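Local coordinates for protein uricase (Bacillus fastidiosus, PDB 4R8X) that catalyses the oxidation of urate by molecular oxygen to 5-hydroxyisourate, the first step of urate breakdown to (S)-allantoin, at residues F6-G10 / V66-M72; K26-E30 / D257-Q261; A45-G51 / L106-E112; G252-D257 / V303-L308. Numbering follows the deposited sequence.

Overall arrangement
The four contacts form two groups, 31 to 39 Å apart between centres. Interactions 1 and 3, centres 9 Å apart, lie on strands 5-17, 40-50 and 108-125 and are joined by backbone pairing of Y7 with L49 and K9 with V47. Interaction 4 reaches the same antiparallel sheet through strand 296-304; interaction 2, centres 11 Å apart from it, shares its D257 on helix 244-258. Along the chain 1 and 3 cross, as do 2 and 4; 3 nests inside the loop closed by 2, and 1 and 3 close before 4 opens. This is consistent with the tandem tunnelling-fold (T-fold) domains of uricases, N-terminal 26-30 packing on C-terminal 257-261. Interactions 1, 3 and 4 reach a second subunit.

Interaction 1 of 4, residues F6-G10 / V66-M72; sequences FYGKG and VVATDSM
Residues 6-10 are an extended part of strand 5-17. The segment V66-M72 runs from a loop into the first turn of helix 69-82, with A68 at the N-cap position and M72 N bonded to A68 O at 3.1 Å. The nearest CA pair is K9 with T69, 5.4 Å apart. Y7 (chi1 83°, p) leaves the strand sideways, and its ring reaches the loop: OH donates to V67 O at 2.6 Å, near the ring plane, while CE2 lies 3.2 Å from M72 CE. M72 (chi1 m, chi2 t, chi3 t) sets SD 5.3 Å from the ring centroid, an oblique Met-aromatic contact. G8 passes close to the helix start, its CA 3.7 Å from M72 SD and its O 3.2 Å from T69 CG2. K9 (chi1 t, chi2 p) points toward the helix, and its NZ donates to T69 OG1 (chi1 p) at 2.9 Å; a water 3.0 Å from K9 NZ bridges to D70 OD1 at 2.5 Å. A helix thus packs on a sheet that runs on into the second subunit, as in T-fold assemblies. Two chemistries hold the helix start and the loop before it: a buried tyrosine-methionine contact with a hydroxyl-carbonyl bond, and a lysine linked to threonine directly and to aspartate through water.

Interaction 2 of 4, residues K26-E30 / D257-Q261; sequences KQIPE and DRFPQ
A bidentate salt bridge dominates this contact: R258 NE donates to E30 OE1 and R258 NH2 to E30 OE2, each at 2.9 Å, with N-H...acceptor angles of 158° and 159°. The side-on pairing is set by R258 with chi1 m, chi2 m and chi3 t, and by E30 with chi1 m and chi2 p. R258 NH2 is also hydrogen-bonded to L322 O, so the same guanidinium joins the 26-30 loop to the C-terminal residue, in a protein whose C-terminal residues are reported as crucial for thermostability. P29 covers one guanidinium face, with its CD 3.6 Å from R258 NE. A weaker polar link lies at the other end, where a water accepts from K26 NZ (3.3 Å, weak) and donates to Q261 OE1 (2.9 Å). K26, extended through chi3, brings its CE to 3.5 Å from R258 O and its CD to 4.1 Å from F259 CE1. I28 (chi1 p, chi2 t) points toward 257-261, placing CG2 4.1 Å from R258 CB and CD1 4.2 Å from F259 CZ. In the backbone, 26-28 is extended and the chain turns at P29 (-65/-26) and E30 (-81/-6); opposite, F259 (-125/83) is the first residue to leave helix 244-258. The nearest CA pairs are I28-R258, 7.0 Å, and K26-F259, 8.8 Å. The loop between strands 22-23 and 35-36 thus packs against the C-terminal end of helix 244-258, while I28, E30 and F259 all touch I231 of helix 225-238.

Interaction 3 of 4, residues A45-G51 / L106-E112; sequences AKVALKG and LDAVRLE
Strands 45-50 and 108-112 run antiparallel, their axes approaching to 4.7 Å with 166° between N-to-C directions. K46-E112, A48-R110 and K50-A108 are hydrogen-bonded pairs; V47-L111 and L49-V109 are non-hydrogen-bonded. At the first two, K46 N to E112 O, E112 N to K46 O, A48 N to R110 O and R110 N to A48 O are all 2.9 Å. K50 N to A108 O is also 2.9 Å, but K50 O accepts from both D107 N (2.8 Å) and A108 N (3.2 Å): a classic beta bulge, with D107 at phi/psi -97/-31. On one face V47 CG2 meets L111 CD2 at 3.6 Å, L49 CD2 meets V109 CG1 at 4.0 Å, and L106 CD1 lies 4.0 Å from L49 CD1. Helices 69-82 and 88-102 cover this face. On the other, R110 (all t to chi3) bridges to E112, NE to OE2 at 2.8 Å, while water joins K46 NZ (3.0 Å) to E112 OE1 (2.7 Å). K46 also makes a cation-pi contact with F298 of the second subunit. K50 NZ and R110 NH1 form salt bridges with E149, and R110 NH1 another with E161. This strand pair is therefore two-faced: aliphatic under the helices, with charged side chains among alanines A48 and A108 on the other face.

Interaction 4 of 4, residues G252-D257 / V303-L308; sequences GLTILD and VHQEDL
Residues 252-257 of helix 244-258 lie against the junction of strand 296-304 and helix 305-312, with nearest CA pairs G252-V303 and L253-L308, both 5.6 Å, and L256-Q305, 6.3 Å. L256 (chi1 m, chi2 t) points toward 303-308, its CD1 3.5 Å from V303 O and from H304 C and 3.7 Å from V303 CG1. L253, in the same rotamer, starts sideways but brings CD2 to 3.9 Å from V303 CG1 and 4.2 Å from L308 CB. L308 uses the other common leucine rotamer, chi1 t and chi2 p, which lays CD1 3.7 Å from L253 O and CD2 3.6 Å from D257 CA. V303 (chi1 t) faces G252, where a modelled CB would lie 2.6 Å from V303 CG2, a clash. Q305, folded back by chi1 m and chi2 m, donates from NE2 to L256 O at 3.2 Å; NE2 also bonds to L262 O. D307 (chi1 m) returns to the helix start and accepts from H304 N through OD2 at 2.9 Å, as in one half of a capping box; its OD1 bridges to R310 and to R3 of the second subunit. V303 lies about 10 Å, side chain to side chain, from Q245, a predicted urate-binding residue at the start of helix 244-258. Leucine and valine thus fill the interface, while Q305 donates to L256 O, a carbonyl near the end of its helix whose i+4 residue, P260, has no N-H to offer.

Interaction 1 of 4, residues F6-G10 / V66-M72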
# COMPACT_ATOMS: atom_id res chain seq x y z
N PHE D 6 -17.31 -15.44 -16.20
CA PHE D 6 -16.56 -16.32 -15.31
C PHE D 6 -16.84 -15.93 -13.86
O PHE D 6 -17.36 -14.84 -13.60
CB PHE D 6 -15.06 -16.29 -15.59
CG PHE D 6 -14.44 -14.92 -15.52
CD1 PHE D 6 -14.06 -14.37 -14.30
CD2 PHE D 6 -14.23 -14.18 -16.67
CE1 PHE D 6 -13.49 -13.10 -14.23
CE2 PHE D 6 -13.66 -12.92 -16.60
CZ PHE D 6 -13.29 -12.38 -15.38
N TYR D 7 -16.53 -16.81 -12.93
CA TYR D 7 -16.61 -16.44 -11.52
C TYR D 7 -15.67 -17.34 -10.74
O TYR D 7 -15.27 -18.41 -11.22
CB TYR D 7 -18.05 -16.52 -11.01
CG TYR D 7 -18.48 -17.91 -10.61
CD1 TYR D 7 -18.59 -18.92 -11.55
CD2 TYR D 7 -18.77 -18.20 -9.28
CE1 TYR D 7 -18.99 -20.19 -11.18
CE2 TYR D 7 -19.16 -19.45 -8.91
CZ TYR D 7 -19.26 -20.45 -9.86
OH TYR D 7 -19.63 -21.71 -9.49
N GLY D 8 -15.30 -16.93 -9.53
CA GLY D 8 -14.37 -17.73 -8.77
C GLY D 8 -14.02 -17.17 -7.41
O GLY D 8 -14.79 -16.42 -6.82
N LYS D 9 -12.85 -17.57 -6.92
CA LYS D 9 -12.35 -17.13 -5.62
C LYS D 9 -10.93 -16.65 -5.80
O LYS D 9 -10.10 -17.34 -6.37
CB LYS D 9 -12.37 -18.30 -4.62
CG LYS D 9 -12.28 -17.88 -3.17
CD LYS D 9 -13.57 -17.25 -2.69
CE LYS D 9 -13.91 -17.64 -1.28
NZ LYS D 9 -15.24 -17.09 -0.93
N GLY D 10 -10.66 -15.46 -5.27
CA GLY D 10 -9.31 -14.91 -5.26
C GLY D 10 -8.74 -14.87 -3.86
O GLY D 10 -9.47 -15.09 -2.90
N VAL D 66 -24.16 -23.71 -9.65
CA VAL D 66 -23.12 -22.88 -9.08
C VAL D 66 -22.36 -23.60 -7.98
O VAL D 66 -22.91 -23.92 -6.92
CB VAL D 66 -23.68 -21.54 -8.56
CG1 VAL D 66 -22.59 -20.74 -7.85
CG2 VAL D 66 -24.29 -20.75 -9.70
N VAL D 67 -21.09 -23.91 -8.24
CA VAL D 67 -20.18 -24.33 -7.19
C VAL D 67 -19.92 -23.09 -6.34
O VAL D 67 -19.54 -22.04 -6.87
CB VAL D 67 -18.86 -24.85 -7.78
CG1 VAL D 67 -17.88 -25.22 -6.66
CG2 VAL D 67 -19.12 -26.03 -8.73
N ALA D 68 -20.14 -23.18 -5.03
CA ALA D 68 -19.96 -22.03 -4.15
C ALA D 68 -18.48 -21.64 -4.12
O ALA D 68 -17.61 -22.51 -4.15
CB ALA D 68 -20.45 -22.36 -2.75
N THR D 69 -18.19 -20.34 -4.09
CA THR D 69 -16.79 -19.90 -4.11
C THR D 69 -16.02 -20.45 -2.90
O THR D 69 -14.85 -20.83 -3.01
CB THR D 69 -16.62 -18.35 -4.25
OG1 THR D 69 -17.12 -17.69 -3.08
CG2 THR D 69 -17.35 -17.84 -5.50
N ASP D 70 -16.69 -20.52 -1.75
CA ASP D 70 -16.08 -21.09 -0.56
C ASP D 70 -15.70 -22.55 -0.80
O ASP D 70 -14.65 -23.02 -0.35
CB ASP D 70 -17.01 -20.95 0.63
CG ASP D 70 -16.44 -21.55 1.89
OD1 ASP D 70 -15.63 -20.87 2.54
OD2 ASP D 70 -16.82 -22.69 2.23
N SER D 71 -16.55 -23.27 -1.52
CA SER D 71 -16.25 -24.65 -1.89
C SER D 71 -15.03 -24.75 -2.80
O SER D 71 -14.26 -25.70 -2.70
CB SER D 71 -17.46 -25.30 -2.56
OG SER D 71 -18.57 -25.26 -1.69
N MET D 72 -14.86 -23.77 -3.67
CA MET D 72 -13.67 -23.73 -4.52
C MET D 72 -12.40 -23.59 -3.70
O MET D 72 -11.38 -24.22 -3.99
CB MET D 72 -13.72 -22.58 -5.51
CG MET D 72 -14.89 -22.59 -6.44
SD MET D 72 -14.77 -21.16 -7.54
CE MET D 72 -16.49 -21.00 -7.96
O HOH W 1 -14.89 -18.64 1.62

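Interaction 2 of 4, residues K26-E30 / D257-Q261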
# COMPACT_ATOMS: atom_id res chain seq x y z
N LYS D 26 18.80 -28.24 -14.26
CA LYS D 26 19.94 -28.14 -15.16
C LYS D 26 20.99 -27.20 -14.57
O LYS D 26 20.66 -26.09 -14.13
CB LYS D 26 19.48 -27.63 -16.52
CG LYS D 26 20.57 -27.52 -17.58
CD LYS D 26 20.07 -26.77 -18.80
CE LYS D 26 20.80 -27.19 -20.06
NZ LYS D 26 20.42 -28.56 -20.48
N GLN D 27 22.24 -27.63 -14.56
CA GLN D 27 23.33 -26.76 -14.12
C GLN D 27 23.65 -25.74 -15.20
O GLN D 27 23.79 -26.09 -16.37
CB GLN D 27 24.58 -27.58 -13.77
CG GLN D 27 24.40 -28.48 -12.56
CD GLN D 27 25.72 -28.86 -11.92
OE1 GLN D 27 25.82 -28.94 -10.69
NE2 GLN D 27 26.73 -29.10 -12.74
N ILE D 28 23.74 -24.47 -14.80
CA ILE D 28 24.10 -23.39 -15.72
C ILE D 28 25.15 -22.49 -15.08
O ILE D 28 25.22 -22.40 -13.85
CB ILE D 28 22.87 -22.55 -16.16
CG1 ILE D 28 22.20 -21.86 -14.97
CG2 ILE D 28 21.87 -23.42 -16.93
CD1 ILE D 28 21.14 -20.88 -15.38
N PRO D 29 25.97 -21.81 -15.91
CA PRO D 29 27.05 -20.97 -15.38
C PRO D 29 26.57 -19.77 -14.57
O PRO D 29 27.29 -19.28 -13.70
CB PRO D 29 27.76 -20.47 -16.65
CG PRO D 29 27.42 -21.45 -17.70
CD PRO D 29 26.04 -21.94 -17.38
N GLU D 30 25.35 -19.30 -14.85
CA GLU D 30 24.83 -18.09 -14.21
C GLU D 30 24.27 -18.30 -12.80
O GLU D 30 23.90 -17.33 -12.14
CB GLU D 30 23.75 -17.46 -15.08
CG GLU D 30 24.26 -16.82 -16.37
CD GLU D 30 24.54 -17.83 -17.47
OE1 GLU D 30 24.08 -19.00 -17.38
OE2 GLU D 30 25.24 -17.46 -18.43
N ASP D 257 19.21 -19.42 -24.66
CA ASP D 257 20.43 -20.19 -24.88
C ASP D 257 20.59 -21.32 -23.86
O ASP D 257 20.88 -22.47 -24.21
CB ASP D 257 21.64 -19.25 -24.82
CG ASP D 257 22.82 -19.74 -25.65
OD1 ASP D 257 22.76 -20.84 -26.24
OD2 ASP D 257 23.82 -18.99 -25.70
N ARG D 258 20.38 -20.98 -22.59
CA ARG D 258 20.51 -21.96 -21.52
C ARG D 258 19.38 -22.98 -21.52
O ARG D 258 19.57 -24.13 -21.11
CB ARG D 258 20.54 -21.27 -20.16
CG ARG D 258 21.73 -20.38 -19.95
CD ARG D 258 23.04 -21.12 -20.19
NE ARG D 258 24.16 -20.22 -19.98
CZ ARG D 258 25.26 -20.18 -20.72
NH1 ARG D 258 25.41 -21.01 -21.74
NH2 ARG D 258 26.22 -19.32 -20.43
N PHE D 259 18.20 -22.56 -21.98
CA PHE D 259 17.04 -23.44 -21.95
C PHE D 259 16.40 -23.57 -23.34
O PHE D 259 15.43 -22.89 -23.65
CB PHE D 259 16.01 -22.95 -20.93
CG PHE D 259 16.58 -22.80 -19.54
CD1 PHE D 259 16.99 -23.92 -18.83
CD2 PHE D 259 16.71 -21.55 -18.94
CE1 PHE D 259 17.51 -23.81 -17.55
CE2 PHE D 259 17.24 -21.43 -17.66
CZ PHE D 259 17.64 -22.56 -16.96
N PRO D 260 16.95 -24.47 -24.17
CA PRO D 260 16.48 -24.65 -25.55
C PRO D 260 15.02 -25.08 -25.63
O PRO D 260 14.39 -24.94 -26.68
CB PRO D 260 17.38 -25.78 -26.09
CG PRO D 260 18.59 -25.74 -25.26
CD PRO D 260 18.15 -25.29 -23.88
N GLN D 261 14.48 -25.61 -24.53
CA GLN D 261 13.11 -26.11 -24.52
C GLN D 261 12.08 -24.99 -24.34
O GLN D 261 10.87 -25.24 -24.37
CB GLN D 261 12.93 -27.22 -23.47
CG GLN D 261 12.80 -26.76 -22.01
CD GLN D 261 14.14 -26.55 -21.33
OE1 GLN D 261 15.13 -26.18 -21.96
NE2 GLN D 261 14.17 -26.77 -20.02
O HOH W 2 17.34 -27.96 -21.58

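Interaction 3 of 4, residues A45-G51 / L106-E112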
# COMPACT_ATOMS: atom_id res chain seq x y z
N ALA D 45 -3.48 -18.20 -4.53
CA ALA D 45 -4.12 -18.72 -5.73
C ALA D 45 -5.44 -18.01 -6.06
O ALA D 45 -6.14 -17.54 -5.16
CB ALA D 45 -4.35 -20.23 -5.61
N LYS D 46 -5.76 -17.97 -7.34
CA LYS D 46 -6.99 -17.36 -7.83
C LYS D 46 -7.58 -18.30 -8.87
O LYS D 46 -6.93 -18.62 -9.88
CB LYS D 46 -6.70 -16.00 -8.46
CG LYS D 46 -7.93 -15.24 -8.91
CD LYS D 46 -7.55 -13.89 -9.51
CE LYS D 46 -8.78 -13.08 -9.88
NZ LYS D 46 -8.42 -11.63 -9.98
N VAL D 47 -8.80 -18.75 -8.62
CA VAL D 47 -9.46 -19.70 -9.52
C VAL D 47 -10.66 -19.07 -10.19
O VAL D 47 -11.44 -18.37 -9.54
CB VAL D 47 -9.89 -21.00 -8.79
CG1 VAL D 47 -10.79 -20.70 -7.58
CG2 VAL D 47 -10.56 -21.97 -9.76
N ALA D 48 -10.80 -19.30 -11.49
CA ALA D 48 -11.97 -18.87 -12.24
C ALA D 48 -12.58 -20.07 -12.94
O ALA D 48 -11.86 -20.85 -13.58
CB ALA D 48 -11.58 -17.81 -13.27
N LEU D 49 -13.89 -20.23 -12.80
CA LEU D 49 -14.63 -21.29 -13.50
C LEU D 49 -15.35 -20.69 -14.70
O LEU D 49 -15.88 -19.59 -14.63
CB LEU D 49 -15.63 -21.95 -12.55
CG LEU D 49 -15.11 -22.46 -11.21
CD1 LEU D 49 -16.18 -23.30 -10.54
CD2 LEU D 49 -13.82 -23.25 -11.36
N LYS D 50 -15.40 -21.44 -15.80
CA LYS D 50 -16.05 -20.98 -17.02
C LYS D 50 -16.92 -22.07 -17.62
O LYS D 50 -16.64 -23.26 -17.47
CB LYS D 50 -15.01 -20.58 -18.07
CG LYS D 50 -14.12 -19.42 -17.68
CD LYS D 50 -13.04 -19.19 -18.73
CE LYS D 50 -12.11 -18.05 -18.33
NZ LYS D 50 -11.08 -17.79 -19.38
N GLY D 51 -17.96 -21.64 -18.32
CA GLY D 51 -18.79 -22.56 -19.08
C GLY D 51 -20.10 -21.92 -19.48
O GLY D 51 -20.68 -21.15 -18.72
N LEU D 106 -18.72 -27.65 -16.21
CA LEU D 106 -17.71 -26.64 -16.48
C LEU D 106 -17.02 -26.93 -17.82
O LEU D 106 -16.76 -28.09 -18.14
CB LEU D 106 -16.66 -26.64 -15.37
CG LEU D 106 -17.17 -26.38 -13.96
CD1 LEU D 106 -16.01 -26.44 -12.97
CD2 LEU D 106 -17.91 -25.05 -13.88
N ASP D 107 -16.73 -25.87 -18.58
CA ASP D 107 -16.02 -26.00 -19.85
C ASP D 107 -14.52 -25.71 -19.69
O ASP D 107 -13.71 -26.24 -20.43
CB ASP D 107 -16.56 -25.02 -20.91
CG ASP D 107 -18.01 -25.27 -21.28
OD1 ASP D 107 -18.51 -26.40 -21.09
OD2 ASP D 107 -18.66 -24.32 -21.78
N ALA D 108 -14.17 -24.85 -18.74
CA ALA D 108 -12.76 -24.50 -18.55
C ALA D 108 -12.55 -24.01 -17.12
O ALA D 108 -13.48 -23.51 -16.48
CB ALA D 108 -12.33 -23.42 -19.54
N VAL D 109 -11.33 -24.21 -16.63
CA VAL D 109 -10.92 -23.73 -15.32
C VAL D 109 -9.56 -23.04 -15.42
O VAL D 109 -8.62 -23.60 -15.98
CB VAL D 109 -10.82 -24.89 -14.31
CG1 VAL D 109 -10.35 -24.37 -12.94
CG2 VAL D 109 -12.16 -25.60 -14.18
N ARG D 110 -9.47 -21.84 -14.85
CA ARG D 110 -8.22 -21.08 -14.88
C ARG D 110 -7.69 -20.88 -13.47
O ARG D 110 -8.41 -20.40 -12.60
CB ARG D 110 -8.48 -19.70 -15.48
CG ARG D 110 -7.25 -18.80 -15.57
CD ARG D 110 -7.62 -17.44 -16.15
NE ARG D 110 -6.47 -16.56 -16.35
CZ ARG D 110 -5.72 -16.59 -17.44
NH1 ARG D 110 -5.99 -17.46 -18.40
NH2 ARG D 110 -4.69 -15.76 -17.58
N LEU D 111 -6.44 -21.25 -13.27
CA LEU D 111 -5.75 -20.98 -12.01
C LEU D 111 -4.59 -20.04 -12.24
O LEU D 111 -3.80 -20.24 -13.17
CB LEU D 111 -5.23 -22.27 -11.38
CG LEU D 111 -6.05 -22.99 -10.32
CD1 LEU D 111 -6.15 -22.16 -9.04
CD2 LEU D 111 -7.43 -23.39 -10.88
N GLU D 112 -4.50 -19.02 -11.39
CA GLU D 112 -3.34 -18.12 -11.36
C GLU D 112 -2.73 -18.21 -9.97
O GLU D 112 -3.45 -18.38 -8.98
CB GLU D 112 -3.78 -16.68 -11.62
CG GLU D 112 -4.38 -16.48 -12.99
CD GLU D 112 -4.96 -15.09 -13.18
OE1 GLU D 112 -4.74 -14.21 -12.32
OE2 GLU D 112 -5.65 -14.88 -14.20
O HOH W 3 -6.11 -11.88 -11.88

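Interaction 4 of 4, residues G252-D257 / V303-L308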
# COMPACT_ATOMS: atom_id res chain seq x y z
N GLY D 252 17.10 -12.01 -22.45
CA GLY D 252 16.24 -12.97 -23.12
C GLY D 252 17.02 -13.98 -23.95
O GLY D 252 16.73 -15.17 -23.89
N LEU D 253 17.98 -13.50 -24.73
CA LEU D 253 18.83 -14.39 -25.53
C LEU D 253 19.52 -15.42 -24.65
O LEU D 253 19.62 -16.59 -25.01
CB LEU D 253 19.89 -13.59 -26.30
CG LEU D 253 19.41 -12.66 -27.42
CD1 LEU D 253 20.59 -11.83 -27.93
CD2 LEU D 253 18.75 -13.42 -28.56
N THR D 254 20.04 -14.97 -23.52
CA THR D 254 20.80 -15.83 -22.62
C THR D 254 19.91 -16.92 -22.02
O THR D 254 20.31 -18.08 -21.94
CB THR D 254 21.50 -15.03 -21.50
OG1 THR D 254 22.28 -13.98 -22.08
CG2 THR D 254 22.42 -15.93 -20.70
N ILE D 255 18.69 -16.54 -21.62
CA ILE D 255 17.75 -17.52 -21.08
C ILE D 255 17.41 -18.57 -22.14
O ILE D 255 17.44 -19.77 -21.87
CB ILE D 255 16.46 -16.84 -20.55
CG1 ILE D 255 16.75 -15.90 -19.37
CG2 ILE D 255 15.44 -17.88 -20.16
CD1 ILE D 255 15.65 -14.89 -19.10
N LEU D 256 17.09 -18.12 -23.34
CA LEU D 256 16.81 -19.03 -24.46
C LEU D 256 17.99 -19.95 -24.78
O LEU D 256 17.81 -21.13 -25.13
CB LEU D 256 16.40 -18.21 -25.68
CG LEU D 256 15.07 -17.47 -25.52
CD1 LEU D 256 14.82 -16.46 -26.64
CD2 LEU D 256 13.90 -18.45 -25.42
N ASP D 257 19.21 -19.42 -24.66
CA ASP D 257 20.43 -20.19 -24.88
C ASP D 257 20.59 -21.32 -23.86
O ASP D 257 20.88 -22.47 -24.21
CB ASP D 257 21.64 -19.25 -24.82
CG ASP D 257 22.82 -19.74 -25.65
OD1 ASP D 257 22.76 -20.84 -26.24
OD2 ASP D 257 23.82 -18.99 -25.70
N VAL D 303 11.38 -12.15 -26.62
CA VAL D 303 12.54 -12.67 -27.33
C VAL D 303 12.25 -14.15 -27.63
O VAL D 303 11.70 -14.86 -26.79
CB VAL D 303 13.82 -12.53 -26.48
CG1 VAL D 303 15.05 -12.84 -27.31
CG2 VAL D 303 13.92 -11.12 -25.92
N HIS D 304 12.61 -14.60 -28.83
CA HIS D 304 12.20 -15.91 -29.31
C HIS D 304 13.42 -16.69 -29.79
O HIS D 304 14.46 -16.09 -30.07
CB HIS D 304 11.18 -15.74 -30.43
CG HIS D 304 9.99 -14.92 -30.02
ND1 HIS D 304 8.77 -15.49 -29.72
CD2 HIS D 304 9.86 -13.59 -29.81
CE1 HIS D 304 7.93 -14.53 -29.37
NE2 HIS D 304 8.56 -13.37 -29.41
N GLN D 305 13.33 -18.01 -29.86
CA GLN D 305 14.47 -18.82 -30.30
C GLN D 305 15.03 -18.37 -31.66
O GLN D 305 16.23 -18.43 -31.89
CB GLN D 305 14.12 -20.31 -30.34
CG GLN D 305 13.96 -20.95 -28.96
CD GLN D 305 15.27 -21.04 -28.17
OE1 GLN D 305 16.33 -20.67 -28.66
NE2 GLN D 305 15.18 -21.53 -26.94
N GLU D 306 14.16 -17.88 -32.53
CA GLU D 306 14.59 -17.37 -33.83
C GLU D 306 15.53 -16.18 -33.69
O GLU D 306 16.42 -15.98 -34.52
CB GLU D 306 13.38 -17.01 -34.70
CG GLU D 306 12.54 -18.21 -35.16
CD GLU D 306 11.62 -18.78 -34.08
OE1 GLU D 306 11.47 -18.15 -33.01
OE2 GLU D 306 11.03 -19.85 -34.33
N ASP D 307 15.35 -15.38 -32.63
CA ASP D 307 16.26 -14.27 -32.36
C ASP D 307 17.65 -14.79 -32.02
O ASP D 307 18.65 -14.29 -32.52
CB ASP D 307 15.74 -13.40 -31.21
CG ASP D 307 14.46 -12.68 -31.57
OD1 ASP D 307 14.37 -12.13 -32.69
OD2 ASP D 307 13.53 -12.66 -30.73
N LEU D 308 17.70 -15.80 -31.16
CA LEU D 308 18.98 -16.38 -30.76
C LEU D 308 19.69 -16.98 -31.97
O LEU D 308 20.90 -16.80 -32.14
CB LEU D 308 18.76 -17.43 -29.68
CG LEU D 308 20.04 -18.08 -29.15
CD1 LEU D 308 20.91 -17.06 -28.42
CD2 LEU D 308 19.69 -19.24 -28.24
O HOH W 4 18.69 -22.51 -27.35